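Putative esterase MT1895 (Mycobacterium tuberculosis, PDB 3S4K) is a putative esterase of the PaaI thioesterase family that probably hydrolyses acyl-CoA thioesters, with 1,4-dihydroxy-2-naphthoyl-CoA a possible substrate. Local coordinates at the interface of chains A and B. Coordinates in Å, arbitrary orientation; residue numbers count along the deposited sequence, not the author numbering. Chains: chain A/B, Putative esterase Rv1847/MT1895.

Contact 1: the interface of chains A and B. Residues chain A 24, 45-46; chain B 20-21, 24.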
# COMPACT_ATOMS: atom_id res chain seq x y z
N GLU A 24 4.52 -13.03 3.99
CA GLU A 24 3.46 -13.26 3.01
C GLU A 24 3.79 -12.70 1.64
O GLU A 24 3.43 -13.29 0.62
CB GLU A 24 2.13 -12.67 3.49
CG GLU A 24 1.55 -13.36 4.72
CD GLU A 24 1.39 -14.87 4.55
OE1 GLU A 24 0.55 -15.30 3.74
OE2 GLU A 24 2.11 -15.63 5.22
N PRO A 45 2.01 -15.54 -8.76
CA PRO A 45 0.59 -15.38 -9.10
C PRO A 45 -0.29 -14.81 -7.99
O PRO A 45 -1.21 -14.05 -8.29
CB PRO A 45 0.17 -16.81 -9.48
CG PRO A 45 1.35 -17.33 -10.12
CD PRO A 45 2.54 -16.78 -9.34
N LYS A 46 -0.02 -15.17 -6.73
CA LYS A 46 -0.80 -14.66 -5.60
C LYS A 46 -0.67 -13.16 -5.40
O LYS A 46 -1.44 -12.56 -4.61
CB LYS A 46 -0.37 -15.37 -4.31
CG LYS A 46 0.98 -14.93 -3.76
CD LYS A 46 1.27 -15.57 -2.40
CE LYS A 46 2.70 -15.31 -1.95
NZ LYS A 46 3.68 -16.10 -2.75
N PRO B 20 -6.45 -12.08 -7.23
CA PRO B 20 -5.56 -12.92 -6.43
C PRO B 20 -5.08 -12.32 -5.14
O PRO B 20 -5.26 -12.94 -4.12
CB PRO B 20 -4.40 -13.17 -7.37
CG PRO B 20 -5.08 -13.29 -8.68
CD PRO B 20 -6.09 -12.15 -8.65
N PHE B 21 -4.46 -11.14 -5.16
CA PHE B 21 -3.88 -10.61 -3.93
C PHE B 21 -4.96 -10.37 -2.88
O PHE B 21 -4.69 -10.51 -1.69
CB PHE B 21 -3.08 -9.35 -4.20
CG PHE B 21 -2.25 -8.89 -3.03
CD1 PHE B 21 -1.35 -9.75 -2.42
CD2 PHE B 21 -2.35 -7.59 -2.56
CE1 PHE B 21 -0.57 -9.33 -1.34
CE2 PHE B 21 -1.57 -7.15 -1.52
CZ PHE B 21 -0.69 -8.03 -0.89
N GLU B 24 -5.28 -13.27 -0.58
CA GLU B 24 -4.25 -13.33 0.44
C GLU B 24 -4.59 -12.42 1.61
O GLU B 24 -4.37 -12.79 2.77
CB GLU B 24 -2.89 -12.94 -0.16
CG GLU B 24 -2.36 -13.89 -1.27
CD GLU B 24 -2.37 -15.39 -0.92
OE1 GLU B 24 -1.95 -15.79 0.18
OE2 GLU B 24 -2.80 -16.18 -1.78
O HOH W 1 0.35 -14.83 0.90
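A:Lys46 and B:Glu24 lie across each other at about a right angle where the 3-10 helix 45-47 of chain A meets the short helix 20-25 of chain B in the two-chain assembly of this putative esterase of the PaaI thioesterase family, probably its dimer. The lysine starts with CG between the backbone N and the carbonyl carbon (chi1 74°), and its chain then runs extended as far as CE. Its CB meets the glutamate first, 3.6 Å from the carboxylate oxygen OE2 of B:Glu24 and also near the methylene CG. Further along, CD of A:Lys46 rests 3.9 Å from CD of B:Glu24, the carboxylate carbon. Beyond CE the chain bends at chi4 (-72°), and the side-chain nitrogen NZ of A:Lys46 ends 6.4 Å from OE1 of B:Glu24, too far for a salt bridge. The lysine therefore lends its aliphatic stem to the contact, while its charge, if present, could still weakly stabilise a negative carboxylate at that distance.

The backbone of the same 3-10 helix supplies the neighbouring contacts. The carbonyl oxygen O of A:Lys46 points to the start of the chain B helix, touching CA of B:Phe21 and lying in the ring plane at the phenyl edge, 3.6 Å from CD1 of B:Phe21. One residue earlier, the carbonyl oxygen of A:Pro45 faces the pyrrolidine CB of B:Pro20 in a van der Waals contact.

B:Glu24 points OE1 towards its counterpart, A:Glu24, while OE2 stays by the lysine CB. The two carboxylates stand 4.4 Å apart, measured between OE1 of A:Glu24 and OE1 of B:Glu24, and a water bridges them. If both were charged they would repel, which could raise the pKa of one; the water between them may offset this. It lies 2.6 Å from OE1 of B:Glu24 and 2.9 Å from OE1 of A:Glu24.

Contact 2: the interface of chains A and B. Residues chain A 89-92; chain B 87-90.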
# COMPACT_ATOMS: atom_id res chain seq x y z
N ASN A 89 1.89 7.24 3.38
CA ASN A 89 2.56 6.48 2.32
C ASN A 89 1.96 6.93 1.00
O ASN A 89 0.73 6.78 0.77
CB ASN A 89 2.37 4.96 2.52
CG ASN A 89 2.96 4.10 1.37
OD1 ASN A 89 2.77 4.38 0.17
ND2 ASN A 89 3.61 2.98 1.76
N ASN A 90 2.80 7.50 0.14
CA ASN A 90 2.36 8.10 -1.11
C ASN A 90 3.18 7.47 -2.22
O ASN A 90 4.36 7.78 -2.37
CB ASN A 90 2.54 9.61 -1.09
CG ASN A 90 1.85 10.30 -2.25
OD1 ASN A 90 1.78 9.76 -3.32
ND2 ASN A 90 1.31 11.49 -2.01
N THR A 91 2.52 6.56 -2.96
CA THR A 91 3.16 5.71 -3.95
C THR A 91 2.64 6.02 -5.33
O THR A 91 1.41 6.10 -5.54
CB THR A 91 2.91 4.23 -3.66
OG1 THR A 91 3.55 3.90 -2.43
CG2 THR A 91 3.48 3.40 -4.78
N ASP A 92 3.57 6.17 -6.27
CA ASP A 92 3.22 6.35 -7.68
C ASP A 92 3.54 5.05 -8.38
O ASP A 92 4.60 4.45 -8.16
CB ASP A 92 4.03 7.50 -8.29
CG ASP A 92 3.68 8.82 -7.71
OD1 ASP A 92 2.53 9.32 -7.93
OD2 ASP A 92 4.54 9.39 -7.01
N VAL B 87 -2.56 5.08 -10.81
CA VAL B 87 -1.31 5.86 -10.92
C VAL B 87 -0.78 6.42 -9.59
O VAL B 87 0.42 6.59 -9.48
CB VAL B 87 -1.35 6.97 -12.01
CG1 VAL B 87 -1.62 6.37 -13.38
CG2 VAL B 87 -2.32 8.08 -11.63
N ASN B 88 -1.63 6.67 -8.61
CA ASN B 88 -1.17 7.21 -7.30
C ASN B 88 -2.08 6.72 -6.19
O ASN B 88 -3.28 6.68 -6.36
CB ASN B 88 -1.11 8.73 -7.31
CG ASN B 88 -0.65 9.33 -5.95
OD1 ASN B 88 -1.49 9.68 -5.10
ND2 ASN B 88 0.67 9.38 -5.72
N ASN B 89 -1.48 6.30 -5.09
CA ASN B 89 -2.19 5.87 -3.89
C ASN B 89 -1.54 6.60 -2.72
O ASN B 89 -0.34 6.42 -2.45
CB ASN B 89 -2.08 4.35 -3.71
CG ASN B 89 -2.72 3.86 -2.40
OD1 ASN B 89 -2.56 4.44 -1.32
ND2 ASN B 89 -3.41 2.72 -2.49
N ASN B 90 -2.33 7.43 -2.06
CA ASN B 90 -1.85 8.29 -0.99
C ASN B 90 -2.66 7.97 0.24
O ASN B 90 -3.83 8.34 0.32
CB ASN B 90 -2.03 9.75 -1.42
CG ASN B 90 -1.63 10.73 -0.34
OD1 ASN B 90 -0.88 10.40 0.56
ND2 ASN B 90 -2.18 11.95 -0.40
O HOH W 2 0.20 4.08 -0.57
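The carboxamides of A:Asn90 and B:Asn90 lie stacked, their planes 19° apart, with ND2 of A:Asn90 3.5 Å from the amide carbon CG of B:Asn90. This pair sits where two copies of strand 83-93 meet antiparallel, the strand-to-strand pairing expected of a hotdog-fold thioesterase dimer. Next to the stack, the amide of B:Asn88 is turned 59° from that of A:Asn90: ND2 of B:Asn88 donates to OD1 of A:Asn90 at 2.7 Å, in the carbonyl plane of the acceptor and close to the amide plane of the donor. CG of A:Asn90 is anti to the backbone N (chi1 -169°), which lifts the amide off the sheet on the same face as the B:Asn90 and B:Asn88 amides.

The same ND2 of B:Asn88 also donates to OD1 of A:Asp92 at 2.9 Å, coming here from above the carboxylate plane. With one N-H to each acceptor, the rotation of the B:Asn88 amide is probably restrained.

Backbone bonds tie the strands beneath: N of A:Thr91 donates to O of B:Asn89 at 2.9 Å, and N of B:Asn89 donates to O of A:Thr91.

On the opposite face of the sheet a water lies within bonding distance of the carbonyl oxygens and OD1 atoms of both Asn89 residues, including 2.7 Å to OD1 of A:Asn89; it can donate to at most two of these four at a time. It joins O of A:Asn89 and O of B:Asn89, which approach to 3.4 Å. The hydroxyl OG1 of A:Thr91 donates in the carbonyl plane to OD1 of A:Asn89 at 2.8 Å, steadying the amide beside the water.

Contact 1 and contact 2 belong to the same two-fold interface, their C-alpha centres about 20 Å apart, and share no residue. Contact 2 pairs strand 83-93 of one chain with the same strand of the other and is rich in direct hydrogen bonds, whereas contact 1 brings helix 20-25 of chain B against the 3-10 helix 45-47 of chain A, relying on van der Waals contact and water. Both join like residues across the chains, Glu24 in one and Asn89 and Asn90 in the other. Together they suggest a dimer joined through its sheets and braced by the N-terminal helices.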